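Major Capsid Protein VP1 (Chimpanzee polyomavirus Bob, PDB 6Y9I) forms the pentameric outer capsomers of the polyomavirus shell and probably binds glycan receptors on the host cell. Local coordinates at residues Tyr45-Ile49 / Ser61-Pro65; Val107-Lys113 / Pro123-Ile127. The contacts are given in a common frame with arbitrary orientation. Residue numbers count along the deposited sequence, not the author numbering.

Interaction 1: residues Tyr45-Ile49 / Ser61-Pro65; sequences YSEVI and SIQMP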
# COMPACT_ATOMS: atom_id res chain seq x y z
N TYR A 45 -1.85 -18.16 -22.24
CA TYR A 45 -0.49 -18.18 -21.64
C TYR A 45 0.50 -17.86 -22.75
O TYR A 45 0.14 -17.90 -23.96
CB TYR A 45 -0.14 -19.54 -21.03
CG TYR A 45 -0.96 -20.02 -19.86
CD1 TYR A 45 -2.24 -20.55 -20.04
CD2 TYR A 45 -0.44 -20.02 -18.59
CE1 TYR A 45 -2.98 -21.04 -18.97
CE2 TYR A 45 -1.15 -20.51 -17.51
CZ TYR A 45 -2.43 -21.02 -17.70
OH TYR A 45 -3.14 -21.46 -16.62
N SER A 46 1.73 -17.50 -22.37
CA SER A 46 2.86 -17.40 -23.32
C SER A 46 3.44 -18.80 -23.52
O SER A 46 3.16 -19.71 -22.68
CB SER A 46 3.93 -16.44 -22.86
OG SER A 46 4.62 -16.94 -21.73
N GLU A 47 4.25 -18.96 -24.56
CA GLU A 47 5.20 -20.09 -24.65
C GLU A 47 6.20 -19.94 -23.50
O GLU A 47 6.36 -18.83 -22.96
CB GLU A 47 5.92 -20.11 -26.00
CG GLU A 47 6.93 -21.22 -26.13
CD GLU A 47 6.31 -22.59 -26.02
OE1 GLU A 47 6.05 -23.19 -27.07
OE2 GLU A 47 6.09 -23.06 -24.88
N VAL A 48 6.86 -21.03 -23.14
CA VAL A 48 7.87 -21.04 -22.05
C VAL A 48 9.02 -20.08 -22.41
O VAL A 48 9.39 -20.03 -23.59
CB VAL A 48 8.36 -22.47 -21.80
CG1 VAL A 48 9.41 -22.49 -20.71
CG2 VAL A 48 7.22 -23.41 -21.44
N ILE A 49 9.55 -19.37 -21.42
CA ILE A 49 10.70 -18.43 -21.57
C ILE A 49 11.83 -18.85 -20.62
O ILE A 49 11.60 -19.04 -19.39
CB ILE A 49 10.27 -16.98 -21.31
CG1 ILE A 49 9.06 -16.58 -22.14
CG2 ILE A 49 11.43 -16.05 -21.55
CD1 ILE A 49 8.24 -15.51 -21.50
N SER A 61 7.49 -14.91 -31.29
CA SER A 61 6.27 -14.10 -31.02
C SER A 61 5.44 -14.76 -29.92
O SER A 61 4.87 -14.02 -29.10
CB SER A 61 5.47 -13.89 -32.29
OG SER A 61 6.16 -12.96 -33.12
N ILE A 62 5.42 -16.10 -29.87
CA ILE A 62 4.57 -16.87 -28.91
C ILE A 62 5.15 -16.74 -27.48
O ILE A 62 4.40 -17.06 -26.54
CB ILE A 62 4.35 -18.33 -29.36
CG1 ILE A 62 5.66 -19.08 -29.57
CG2 ILE A 62 3.46 -18.40 -30.60
CD1 ILE A 62 5.52 -20.59 -29.70
N GLN A 63 6.38 -16.20 -27.30
CA GLN A 63 7.03 -15.94 -25.97
C GLN A 63 6.87 -14.48 -25.53
O GLN A 63 7.50 -14.12 -24.49
CB GLN A 63 8.53 -16.24 -26.01
CG GLN A 63 8.85 -17.68 -26.34
CD GLN A 63 10.33 -17.89 -26.49
OE1 GLN A 63 10.93 -17.48 -27.48
NE2 GLN A 63 10.94 -18.46 -25.47
N MET A 64 6.12 -13.66 -26.29
CA MET A 64 6.07 -12.19 -26.06
C MET A 64 4.62 -11.77 -25.93
O MET A 64 3.85 -11.78 -26.91
CB MET A 64 6.74 -11.43 -27.20
CG MET A 64 8.15 -11.89 -27.47
SD MET A 64 8.90 -10.89 -28.77
CE MET A 64 9.34 -9.44 -27.82
N PRO A 65 4.15 -11.52 -24.69
CA PRO A 65 2.78 -11.03 -24.49
C PRO A 65 2.57 -9.75 -25.29
O PRO A 65 3.47 -8.91 -25.40
CB PRO A 65 2.68 -10.86 -22.97
CG PRO A 65 3.71 -11.83 -22.42
CD PRO A 65 4.84 -11.79 -23.42

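Interaction 2: residues Val107-Lys113 / Pro123-Ile127; sequences VHLLEAK and PSQPI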
# COMPACT_ATOMS: atom_id res chain seq x y z
N VAL A 107 -3.96 -23.80 -6.89
CA VAL A 107 -2.64 -24.32 -6.45
C VAL A 107 -2.55 -25.78 -6.92
O VAL A 107 -1.82 -26.55 -6.32
CB VAL A 107 -2.41 -24.09 -4.94
CG1 VAL A 107 -2.34 -22.61 -4.60
CG2 VAL A 107 -3.45 -24.74 -4.05
N HIS A 108 -3.15 -26.08 -8.08
CA HIS A 108 -3.00 -27.38 -8.78
C HIS A 108 -2.76 -27.11 -10.28
O HIS A 108 -3.33 -27.79 -11.12
CB HIS A 108 -4.18 -28.29 -8.47
CG HIS A 108 -5.50 -27.63 -8.68
ND1 HIS A 108 -6.01 -27.39 -9.93
CD2 HIS A 108 -6.42 -27.19 -7.79
CE1 HIS A 108 -7.17 -26.78 -9.81
NE2 HIS A 108 -7.46 -26.68 -8.51
N LEU A 109 -1.92 -26.14 -10.56
CA LEU A 109 -1.56 -25.72 -11.94
C LEU A 109 -0.79 -26.86 -12.63
O LEU A 109 0.25 -27.31 -12.14
CB LEU A 109 -0.76 -24.42 -11.86
CG LEU A 109 -1.55 -23.15 -11.52
CD1 LEU A 109 -0.64 -21.94 -11.46
CD2 LEU A 109 -2.65 -22.90 -12.51
N LEU A 110 -1.30 -27.30 -13.78
CA LEU A 110 -0.67 -28.37 -14.60
C LEU A 110 0.76 -27.96 -14.94
O LEU A 110 0.98 -26.81 -15.35
CB LEU A 110 -1.51 -28.60 -15.86
CG LEU A 110 -2.74 -29.47 -15.65
CD1 LEU A 110 -3.71 -29.33 -16.81
CD2 LEU A 110 -2.33 -30.92 -15.47
N GLU A 111 1.69 -28.89 -14.73
CA GLU A 111 3.14 -28.76 -15.04
C GLU A 111 3.84 -27.82 -14.06
O GLU A 111 5.05 -27.66 -14.21
CB GLU A 111 3.35 -28.32 -16.48
CG GLU A 111 3.01 -29.41 -17.47
CD GLU A 111 3.31 -29.07 -18.92
OE1 GLU A 111 4.06 -28.12 -19.16
OE2 GLU A 111 2.82 -29.78 -19.79
N ALA A 112 3.17 -27.28 -13.04
CA ALA A 112 3.73 -26.17 -12.22
C ALA A 112 4.58 -26.74 -11.07
O ALA A 112 4.26 -27.79 -10.56
CB ALA A 112 2.65 -25.26 -11.73
N LYS A 113 5.65 -26.03 -10.73
CA LYS A 113 6.56 -26.29 -9.59
C LYS A 113 5.75 -26.49 -8.30
O LYS A 113 4.81 -25.71 -8.03
CB LYS A 113 7.54 -25.11 -9.46
CG LYS A 113 8.61 -25.25 -8.39
CD LYS A 113 9.51 -24.03 -8.32
CE LYS A 113 10.31 -23.92 -7.03
NZ LYS A 113 11.54 -24.76 -7.04
N PRO A 123 1.11 -27.94 -2.53
CA PRO A 123 0.37 -27.38 -3.64
C PRO A 123 1.38 -26.93 -4.71
O PRO A 123 2.58 -26.85 -4.45
CB PRO A 123 -0.31 -26.17 -2.99
CG PRO A 123 0.69 -25.68 -1.99
CD PRO A 123 1.35 -26.94 -1.48
N SER A 124 0.89 -26.64 -5.91
CA SER A 124 1.73 -25.92 -6.89
C SER A 124 1.94 -24.50 -6.39
O SER A 124 1.11 -23.98 -5.58
CB SER A 124 1.15 -25.92 -8.28
OG SER A 124 0.19 -24.89 -8.41
N GLN A 125 3.00 -23.87 -6.88
CA GLN A 125 3.09 -22.40 -6.81
C GLN A 125 1.92 -21.89 -7.64
O GLN A 125 1.67 -22.40 -8.72
CB GLN A 125 4.42 -21.87 -7.35
CG GLN A 125 5.50 -21.74 -6.30
CD GLN A 125 6.79 -21.36 -6.98
OE1 GLN A 125 6.80 -20.55 -7.90
NE2 GLN A 125 7.88 -21.97 -6.53
N PRO A 126 1.15 -20.91 -7.13
CA PRO A 126 0.07 -20.32 -7.88
C PRO A 126 0.62 -19.25 -8.84
O PRO A 126 1.80 -18.94 -8.77
CB PRO A 126 -0.77 -19.65 -6.80
CG PRO A 126 0.33 -19.16 -5.81
CD PRO A 126 1.33 -20.29 -5.80
N ILE A 127 -0.22 -18.71 -9.69
CA ILE A 127 0.14 -17.52 -10.51
C ILE A 127 0.59 -16.41 -9.56
O ILE A 127 -0.12 -16.10 -8.60
CB ILE A 127 -1.02 -17.10 -11.43
CG1 ILE A 127 -1.45 -18.23 -12.36
CG2 ILE A 127 -0.63 -15.86 -12.22
CD1 ILE A 127 -0.39 -18.68 -13.34

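Interaction 1: residues Tyr45-Ile49 / Ser61-Pro65
Two hydrogen bonds, one donated by each segment, join residues 45-49 to the short 3-10 turn at 61-63. Glu-47 N donates to Ile-62 O (2.7 Å, nearly linear at 172°), and the amide Gln-63 NE2 donates to Val-48 O at 2.9 Å. NE2 also hydrogen-bonds Asp-53 while OE1 accepts from Leu-60 N, so the buried Gln-63 side chain is satisfied at both polar atoms. Both segments lie in the long loop between strands 8-26 and 68-73 of the VP1 jelly roll, and 45-49 runs beside the start of strand 272-291, with backbone hydrogen bonds between Ser-46 and Tyr-274 and between Ile-49 and Ile-272. Glu-47 turns its carboxylate back on its own chain: OE2 accepts from Val-48 N (2.8 Å) and OE1 forms a salt bridge with Lys-39. Ser-46 OG donates to Glu-47 O at 2.8 Å and accepts from Tyr-274 N. Around these bonds lies aliphatic packing, with Glu-47 CB 3.7 Å from Ile-62 CG1 and Ile-49 CG1 3.9 Å from Gln-63 CB.

Interaction 2: residues Val107-Lys113 / Pro123-Ile127
Ser-124 is the bump of this contact, its CA-to-CB bond directed into the hollow formed as residues 107-113 bend through a type II turn from Leu-109 to Ala-112. The turn is closed by Ala-112 N to Leu-109 O (3.1 Å). Ser-124 CB lies 3.8 Å from Ala-112 CB, while its OG receives Leu-109 N at 3.3 Å and donates to Gln-125 O at 2.9 Å. Backbone bonds fix the mouth of the hollow: Ser-124 N to Val-107 O at 2.7 Å, and Gln-125 N to Lys-113 O at 2.8 Å. Val-107 fits against two prolines, with CB 3.5 Å from Pro-123 CB and CG1 4.0 Å from Pro-126 CB. Leu-109 reaches further along, its CD1 meeting Ile-127 CD1 at 3.8 Å. The amide end of Gln-125 meets the outer methylenes of Lys-113 (NE2 to CE 3.2 Å), whose NZ continues to Glu-270 in a salt bridge. On the face turned from residues 123-127, His-108 NE2 and Leu-110 N form hydrogen bonds with Glu-200 and Asn-150 of a neighbouring subunit. Such a buried loop base, packed against that subunit, belongs to the intersubunit interface of the VP1 pentamer.

Overall arrangement
From the N terminus, the chain leaves strand 8-26 and enters a long loop, which interaction 1 closes across the 11 residues between its segments before strand 68-73 begins. After strand 87-98, interaction 2 closes a second loop, of nine intervening residues, ahead of strand 131-138. The two closures follow in series, neither nested nor crossed. The centres of interaction 1 and interaction 2 are about 18 Å apart, on the same side of the chain's centre, and the two do not touch within the chain. Both loops rest on the same sheet: Tyr-45 and Ile-127 each pack on Met-264 of strand 252-265. Between subunits the two regions do meet, as Ile-49 packs on Val-107 of a neighbouring subunit.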